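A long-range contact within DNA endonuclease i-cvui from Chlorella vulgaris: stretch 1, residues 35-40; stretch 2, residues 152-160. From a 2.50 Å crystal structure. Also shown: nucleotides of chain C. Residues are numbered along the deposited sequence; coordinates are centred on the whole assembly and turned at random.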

# COMPACT_ATOMS: atom_id res chain seq x y z
N TYR B 35 -16.72 -1.27 32.14
CA TYR B 35 -17.24 0.06 31.80
C TYR B 35 -18.66 0.23 32.34
O TYR B 35 -19.46 -0.71 32.27
CB TYR B 35 -17.26 0.28 30.28
CG TYR B 35 -16.02 0.91 29.67
CD1 TYR B 35 -14.75 0.43 29.95
CD2 TYR B 35 -16.15 1.96 28.75
CE1 TYR B 35 -13.61 1.00 29.36
CE2 TYR B 35 -15.03 2.54 28.16
CZ TYR B 35 -13.76 2.05 28.46
OH TYR B 35 -12.65 2.62 27.88
N LEU B 36 -18.95 1.41 32.87
CA LEU B 36 -20.32 1.75 33.31
C LEU B 36 -21.34 1.52 32.21
O LEU B 36 -22.35 0.86 32.45
CB LEU B 36 -20.40 3.21 33.78
CG LEU B 36 -20.84 3.33 35.24
CD1 LEU B 36 -19.88 2.58 36.12
CD2 LEU B 36 -20.97 4.77 35.70
N LEU B 37 -21.06 2.04 31.02
CA LEU B 37 -21.91 1.90 29.83
C LEU B 37 -21.53 0.72 28.93
O LEU B 37 -21.92 0.68 27.78
CB LEU B 37 -21.87 3.18 28.99
CG LEU B 37 -21.95 4.49 29.78
CD1 LEU B 37 -21.75 5.68 28.87
CD2 LEU B 37 -23.28 4.57 30.47
N LYS B 38 -20.72 -0.20 29.45
CA LYS B 38 -20.42 -1.47 28.76
C LYS B 38 -19.64 -1.37 27.43
O LYS B 38 -19.14 -2.39 26.94
CB LYS B 38 -21.72 -2.23 28.49
CG LYS B 38 -22.46 -2.66 29.74
CD LYS B 38 -21.63 -3.64 30.54
CE LYS B 38 -22.20 -3.85 31.94
NZ LYS B 38 -21.35 -4.81 32.70
N TYR B 39 -19.54 -0.18 26.84
CA TYR B 39 -18.87 -0.07 25.54
C TYR B 39 -17.91 1.10 25.42
O TYR B 39 -18.12 2.18 25.98
CB TYR B 39 -19.91 0.02 24.39
CG TYR B 39 -20.70 -1.24 24.16
CD1 TYR B 39 -20.17 -2.29 23.43
CD2 TYR B 39 -21.98 -1.39 24.67
CE1 TYR B 39 -20.89 -3.45 23.21
CE2 TYR B 39 -22.71 -2.55 24.46
CZ TYR B 39 -22.16 -3.58 23.73
OH TYR B 39 -22.88 -4.73 23.52
N GLN B 40 -16.85 0.86 24.65
CA GLN B 40 -15.83 1.85 24.34
C GLN B 40 -15.77 1.97 22.83
O GLN B 40 -15.88 0.97 22.12
CB GLN B 40 -14.46 1.42 24.91
CG GLN B 40 -13.30 2.37 24.60
CD GLN B 40 -11.96 1.64 24.38
OE1 GLN B 40 -11.89 0.42 24.41
NE2 GLN B 40 -10.91 2.41 24.13
N GLU B 152 -29.35 -0.26 22.51
CA GLU B 152 -30.38 -1.05 23.15
C GLU B 152 -29.99 -1.47 24.56
O GLU B 152 -30.84 -1.49 25.45
CB GLU B 152 -30.74 -2.25 22.27
CG GLU B 152 -32.11 -2.83 22.61
CD GLU B 152 -33.31 -1.96 22.18
OE1 GLU B 152 -33.15 -0.84 21.61
OE2 GLU B 152 -34.44 -2.42 22.45
N CYS B 153 -28.72 -1.78 24.75
CA CYS B 153 -28.21 -2.19 26.06
C CYS B 153 -28.08 -0.97 26.97
O CYS B 153 -28.20 -1.07 28.19
CB CYS B 153 -26.86 -2.90 25.90
SG CYS B 153 -25.86 -3.06 27.39
N LEU B 154 -27.85 0.20 26.36
CA LEU B 154 -27.91 1.46 27.08
C LEU B 154 -29.32 1.66 27.60
O LEU B 154 -29.52 2.12 28.73
CB LEU B 154 -27.52 2.63 26.17
CG LEU B 154 -26.04 2.89 25.92
CD1 LEU B 154 -25.84 4.08 24.98
CD2 LEU B 154 -25.28 3.10 27.23
N LYS B 155 -30.29 1.33 26.75
CA LYS B 155 -31.69 1.41 27.10
C LYS B 155 -31.98 0.57 28.34
O LYS B 155 -32.72 1.00 29.22
CB LYS B 155 -32.56 0.96 25.92
CG LYS B 155 -33.70 1.88 25.58
CD LYS B 155 -33.56 2.47 24.18
CE LYS B 155 -34.94 2.86 23.65
NZ LYS B 155 -34.98 4.17 22.94
N LYS B 156 -31.39 -0.62 28.40
CA LYS B 156 -31.61 -1.55 29.51
C LYS B 156 -30.78 -1.25 30.76
O LYS B 156 -31.01 -1.85 31.80
CB LYS B 156 -31.34 -3.00 29.08
CG LYS B 156 -31.82 -3.32 27.69
CD LYS B 156 -31.68 -4.80 27.35
CE LYS B 156 -32.83 -5.22 26.44
NZ LYS B 156 -33.10 -4.15 25.43
N LEU B 157 -29.82 -0.34 30.67
CA LEU B 157 -29.08 0.07 31.86
C LEU B 157 -29.85 1.17 32.56
O LEU B 157 -29.47 1.61 33.65
CB LEU B 157 -27.67 0.54 31.51
CG LEU B 157 -26.79 -0.67 31.18
CD1 LEU B 157 -25.48 -0.25 30.53
CD2 LEU B 157 -26.55 -1.49 32.44
N GLY B 158 -30.94 1.60 31.92
CA GLY B 158 -31.84 2.58 32.50
C GLY B 158 -31.65 3.95 31.89
O GLY B 158 -32.33 4.91 32.26
N HIS B 159 -30.73 4.04 30.94
CA HIS B 159 -30.35 5.31 30.33
C HIS B 159 -31.26 5.71 29.19
O HIS B 159 -31.78 4.86 28.46
CB HIS B 159 -28.90 5.23 29.84
CG HIS B 159 -27.90 5.21 30.94
ND1 HIS B 159 -27.54 6.32 31.65
CD2 HIS B 159 -27.20 4.17 31.49
CE1 HIS B 159 -26.64 6.00 32.58
NE2 HIS B 159 -26.43 4.69 32.49
N VAL B 160 -31.44 7.02 29.04
CA VAL B 160 -32.31 7.61 28.03
C VAL B 160 -31.50 8.27 26.91
O VAL B 160 -30.89 9.33 27.11
CB VAL B 160 -33.25 8.66 28.66
CG1 VAL B 160 -34.09 9.35 27.59
CG2 VAL B 160 -34.15 8.01 29.70
P DC C 2 -16.55 4.50 33.64
OP1 DC C 2 -17.42 5.60 34.15
OP2 DC C 2 -17.12 3.40 32.83
O5' DC C 2 -15.34 5.20 32.86
C5' DC C 2 -14.55 4.45 31.94
C4' DC C 2 -13.15 5.02 31.86
O4' DC C 2 -12.30 4.29 32.78
C3' DC C 2 -12.49 4.93 30.48
O3' DC C 2 -11.89 6.17 30.10
C2' DC C 2 -11.45 3.82 30.63
C1' DC C 2 -11.16 3.79 32.12
N1 DC C 2 -10.89 2.40 32.60
C2 DC C 2 -9.57 2.01 32.81
O2 DC C 2 -8.66 2.83 32.65
N3 DC C 2 -9.33 0.73 33.22
C4 DC C 2 -10.35 -0.12 33.38
N4 DC C 2 -10.06 -1.37 33.79
C5 DC C 2 -11.69 0.27 33.15
C6 DC C 2 -11.91 1.52 32.75
P DA C 3 -11.77 6.55 28.54
OP1 DA C 3 -11.31 7.96 28.50
OP2 DA C 3 -13.00 6.07 27.87
O5' DA C 3 -10.58 5.62 27.96
C5' DA C 3 -9.23 6.00 28.17
C4' DA C 3 -8.26 4.95 27.66
O4' DA C 3 -8.17 3.84 28.59
C3' DA C 3 -8.60 4.32 26.30
O3' DA C 3 -7.39 4.13 25.61
C2' DA C 3 -9.18 2.97 26.72
C1' DA C 3 -8.20 2.66 27.84
N9 DA C 3 -8.56 1.52 28.68
C8 DA C 3 -9.82 1.07 28.99
N7 DA C 3 -9.82 -0.00 29.75
C5 DA C 3 -8.47 -0.28 29.94
C6 DA C 3 -7.80 -1.29 30.67
N6 DA C 3 -8.43 -2.26 31.35
N1 DA C 3 -6.44 -1.28 30.66
C2 DA C 3 -5.81 -0.32 29.96
N3 DA C 3 -6.33 0.68 29.24
C4 DA C 3 -7.68 0.64 29.28
O5' DT C 1 -15.82 -0.14 37.08
C5' DT C 1 -16.69 1.00 37.21
C4' DT C 1 -16.01 2.28 36.75
O4' DT C 1 -14.63 2.29 37.20
C3' DT C 1 -15.93 2.48 35.22
O3' DT C 1 -15.85 3.87 34.94
C2' DT C 1 -14.61 1.80 34.89
C1' DT C 1 -13.77 2.31 36.06
N1 DT C 1 -12.56 1.51 36.37
C2 DT C 1 -11.33 2.12 36.32
O2 DT C 1 -11.19 3.30 36.01
N3 DT C 1 -10.26 1.31 36.65
C4 DT C 1 -10.32 -0.02 37.01
O4 DT C 1 -9.31 -0.67 37.28
C5 DT C 1 -11.64 -0.61 37.04
C7 DT C 1 -11.81 -2.05 37.42
C6 DT C 1 -12.68 0.18 36.72

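The contact sets a tight turn against the C-terminal end of a helix. Residues Tyr 35 to Lys 38 form a type I beta turn, closed by a hydrogen bond from Lys 38 N to Tyr 35 O (3.1 Å), before the chain enters a strand at Tyr 39. Across from it, the helix finishes in a Schellman motif: Gly 158, with positive phi, leaves the helical path, and His 159 N bonds back to Leu 154 O (3.2 Å). The backbones come nearest at Leu 37 and Leu 154, whose CA atoms lie 6.6 Å apart.

No hydrogen bond joins the two stretches; they meet through nonpolar packing. Leu 37 is central, with its CB 3.8 Å from Leu 154 CD2. Leu 157 CD1 reaches the turn, 3.8 Å from Leu 36 O and 3.9 Å from Lys 38 CG, so the lysine contributes its aliphatic portion while its end leads away. Cys 153 SG sits 4.3 Å from Tyr 39 CE2 and 4.2 Å from Lys 38 CG.

At the end of the Schellman motif, the His 159 ring receives an off-centre CH-pi contact from Leu 37 CD2, 4.2 Å from the ring centroid.

The same turn meets DNA: Leu 36 N donates a hydrogen bond to OP2 of DC2 (2.7 Å).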